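Local coordinates for protein ZmpA Glycopeptidase (PDB 6XSX) that is probably a zinc-dependent glycopeptidase of the M60 family, cleaving the polypeptide of glycosylated proteins, and is represented here by its catalytic module, at residues A[219-224]-A[233-238]. Sequence-based numbering, arbitrary orientation.
Sequences ETMKYW and NSDFNF
A Met-aromatic contact between Met221, near the C-terminal end of helix 206-224, and Phe238 joins this helix to the loop that leads on to strand 240-244. The sulfur meets the rim of the ring rather than its face: Met221 SD lies 3.8 Å from Phe238 CZ, 85° off the ring normal as seen from the ring centroid. Met221 reaches that edge with CG anti to its own carbonyl carbon and an extended chi2. The bend at chi3 (80°) then turns the methyl toward Asp235, where CE rests 3.5 Å from Asp235 OD1 and 3.9 Å from Asp235 CA. The methyl packs against the carboxylate oxygen without any polar bond, and no hydrogen bond links the two segments.

The carboxylate that borders the methionine is itself held in place. Asp235 OD1 accepts a hydrogen bond from the backbone N of Phe236 (N to OD1 2.9 Å), which approaches from above the carboxylate plane in a bent bond of 136°, and the same oxygen forms a salt bridge with Lys185, probably favouring the charged form. Beyond it, Phe238 CD2 sits 3.4 Å above the Phe236 ring plane, over its centre.

Around this buried contact, Thr220 and Trp224 of the helix pack on Leu302 of helix 301-309, whereas the 233-238 loop, touched by Met221 and packed through Phe236 on helix 33-39, leads into the mixed sheet at strand 240-244.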
loop_
_atom_site.group_PDB
_atom_site.type_symbol
_atom_site.label_atom_id
_atom_site.label_comp_id
_atom_site.label_asym_id
_atom_site.label_seq_id
_atom_site.Cartn_x
_atom_site.Cartn_y
_atom_site.Cartn_z
ATOM N N GLU A 219 -2.140 10.178 0.489
ATOM C CA GLU A 219 -1.094 9.891 -0.483
ATOM C C GLU A 219 -1.492 8.674 -1.325
ATOM O O GLU A 219 -1.358 8.703 -2.546
ATOM C CB GLU A 219 0.265 9.761 0.222
ATOM C CG GLU A 219 1.451 9.510 -0.697
ATOM C CD GLU A 219 1.594 10.474 -1.865
ATOM O OE1 GLU A 219 1.193 11.644 -1.721
ATOM O OE2 GLU A 219 2.092 10.052 -2.922
ATOM N N THR A 220 -2.046 7.639 -0.677
ATOM C CA THR A 220 -2.434 6.417 -1.365
ATOM C C THR A 220 -3.521 6.708 -2.394
ATOM O O THR A 220 -3.476 6.205 -3.518
ATOM C CB THR A 220 -2.922 5.315 -0.414
ATOM O OG1 THR A 220 -1.801 4.864 0.346
ATOM C CG2 THR A 220 -3.526 4.136 -1.150
ATOM N N MET A 221 -4.492 7.533 -2.005
ATOM C CA MET A 221 -5.618 7.737 -2.890
ATOM C C MET A 221 -5.225 8.638 -4.061
ATOM O O MET A 221 -5.653 8.398 -5.188
ATOM C CB MET A 221 -6.848 8.231 -2.124
ATOM C CG MET A 221 -7.491 7.073 -1.397
ATOM S SD MET A 221 -8.973 7.465 -0.475
ATOM C CE MET A 221 -10.195 7.488 -1.789
ATOM N N LYS A 222 -4.353 9.621 -3.806
ATOM C CA LYS A 222 -3.754 10.395 -4.885
ATOM C C LYS A 222 -3.005 9.474 -5.860
ATOM O O LYS A 222 -3.243 9.516 -7.066
ATOM C CB LYS A 222 -2.840 11.483 -4.313
ATOM C CG LYS A 222 -2.142 12.339 -5.363
ATOM C CD LYS A 222 -1.221 13.358 -4.725
ATOM C CE LYS A 222 -0.169 13.887 -5.677
ATOM N NZ LYS A 222 0.767 14.798 -4.972
ATOM N N TYR A 223 -2.113 8.625 -5.340
ATOM C CA TYR A 223 -1.346 7.714 -6.180
ATOM C C TYR A 223 -2.252 6.810 -7.019
ATOM O O TYR A 223 -1.876 6.442 -8.131
ATOM C CB TYR A 223 -0.374 6.894 -5.326
ATOM C CG TYR A 223 0.597 5.982 -6.042
ATOM C CD1 TYR A 223 1.497 6.456 -6.992
ATOM C CD2 TYR A 223 0.667 4.638 -5.703
ATOM C CE1 TYR A 223 2.414 5.607 -7.601
ATOM C CE2 TYR A 223 1.566 3.775 -6.307
ATOM C CZ TYR A 223 2.442 4.261 -7.261
ATOM O OH TYR A 223 3.335 3.399 -7.830
ATOM N N TRP A 224 -3.427 6.447 -6.481
ATOM C CA TRP A 224 -4.329 5.505 -7.130
ATOM C C TRP A 224 -5.273 6.219 -8.104
ATOM O O TRP A 224 -6.049 5.563 -8.801
ATOM C CB TRP A 224 -5.107 4.716 -6.068
ATOM C CG TRP A 224 -5.022 3.233 -6.248
ATOM C CD1 TRP A 224 -6.039 2.386 -6.577
ATOM C CD2 TRP A 224 -3.842 2.416 -6.119
ATOM N NE1 TRP A 224 -5.575 1.101 -6.651
ATOM C CE2 TRP A 224 -4.231 1.088 -6.385
ATOM C CE3 TRP A 224 -2.503 2.678 -5.807
ATOM C CZ2 TRP A 224 -3.331 0.021 -6.344
ATOM C CZ3 TRP A 224 -1.612 1.624 -5.756
ATOM C CH2 TRP A 224 -2.022 0.314 -6.021
ATOM N N ASN A 233 -13.717 7.592 -9.259
ATOM C CA ASN A 233 -12.468 8.240 -8.895
ATOM C C ASN A 233 -12.678 9.172 -7.704
ATOM O O ASN A 233 -11.862 10.062 -7.471
ATOM C CB ASN A 233 -11.869 9.027 -10.068
ATOM C CG ASN A 233 -11.323 8.162 -11.184
ATOM O OD1 ASN A 233 -11.000 6.994 -10.982
ATOM N ND2 ASN A 233 -11.195 8.740 -12.368
ATOM N N SER A 234 -13.767 8.966 -6.947
ATOM C CA SER A 234 -14.053 9.827 -5.807
ATOM C C SER A 234 -13.857 9.078 -4.494
ATOM O O SER A 234 -13.968 7.858 -4.437
ATOM C CB SER A 234 -15.432 10.425 -5.883
ATOM O OG SER A 234 -16.417 9.402 -5.972
ATOM N N ASP A 235 -13.572 9.857 -3.448
ATOM C CA ASP A 235 -13.565 9.413 -2.067
ATOM C C ASP A 235 -14.979 8.967 -1.695
ATOM O O ASP A 235 -15.929 9.269 -2.407
ATOM C CB ASP A 235 -13.087 10.555 -1.166
ATOM C CG ASP A 235 -12.514 10.100 0.167
ATOM O OD1 ASP A 235 -12.482 8.884 0.439
ATOM O OD2 ASP A 235 -12.100 10.965 0.917
ATOM N N PHE A 236 -15.106 8.229 -0.588
ATOM C CA PHE A 236 -16.408 7.788 -0.095
ATOM C C PHE A 236 -16.296 7.565 1.414
ATOM O O PHE A 236 -15.215 7.741 1.979
ATOM C CB PHE A 236 -16.888 6.554 -0.867
ATOM C CG PHE A 236 -16.045 5.317 -0.673
ATOM C CD1 PHE A 236 -14.815 5.187 -1.300
ATOM C CD2 PHE A 236 -16.476 4.283 0.152
ATOM C CE1 PHE A 236 -14.050 4.043 -1.127
ATOM C CE2 PHE A 236 -15.708 3.143 0.329
ATOM C CZ PHE A 236 -14.493 3.024 -0.312
ATOM N N ASN A 237 -17.406 7.201 2.074
ATOM C CA ASN A 237 -17.364 7.005 3.520
ATOM C C ASN A 237 -16.812 5.617 3.826
ATOM O O ASN A 237 -17.442 4.622 3.481
ATOM C CB ASN A 237 -18.727 7.194 4.192
ATOM C CG ASN A 237 -19.249 8.612 4.104
ATOM O OD1 ASN A 237 -18.482 9.567 4.188
ATOM N ND2 ASN A 237 -20.556 8.757 3.942
ATOM N N PHE A 238 -15.634 5.575 4.466
ATOM C CA PHE A 238 -15.035 4.336 4.934
ATOM C C PHE A 238 -14.105 4.618 6.114
ATOM O O PHE A 238 -13.752 5.762 6.388
ATOM C CB PHE A 238 -14.290 3.628 3.797
ATOM C CG PHE A 238 -13.062 4.349 3.295
ATOM C CD1 PHE A 238 -11.838 4.206 3.935
ATOM C CD2 PHE A 238 -13.117 5.128 2.146
ATOM C CE1 PHE A 238 -10.702 4.845 3.456
ATOM C CE2 PHE A 238 -11.986 5.764 1.660
ATOM C CZ PHE A 238 -10.779 5.624 2.321
#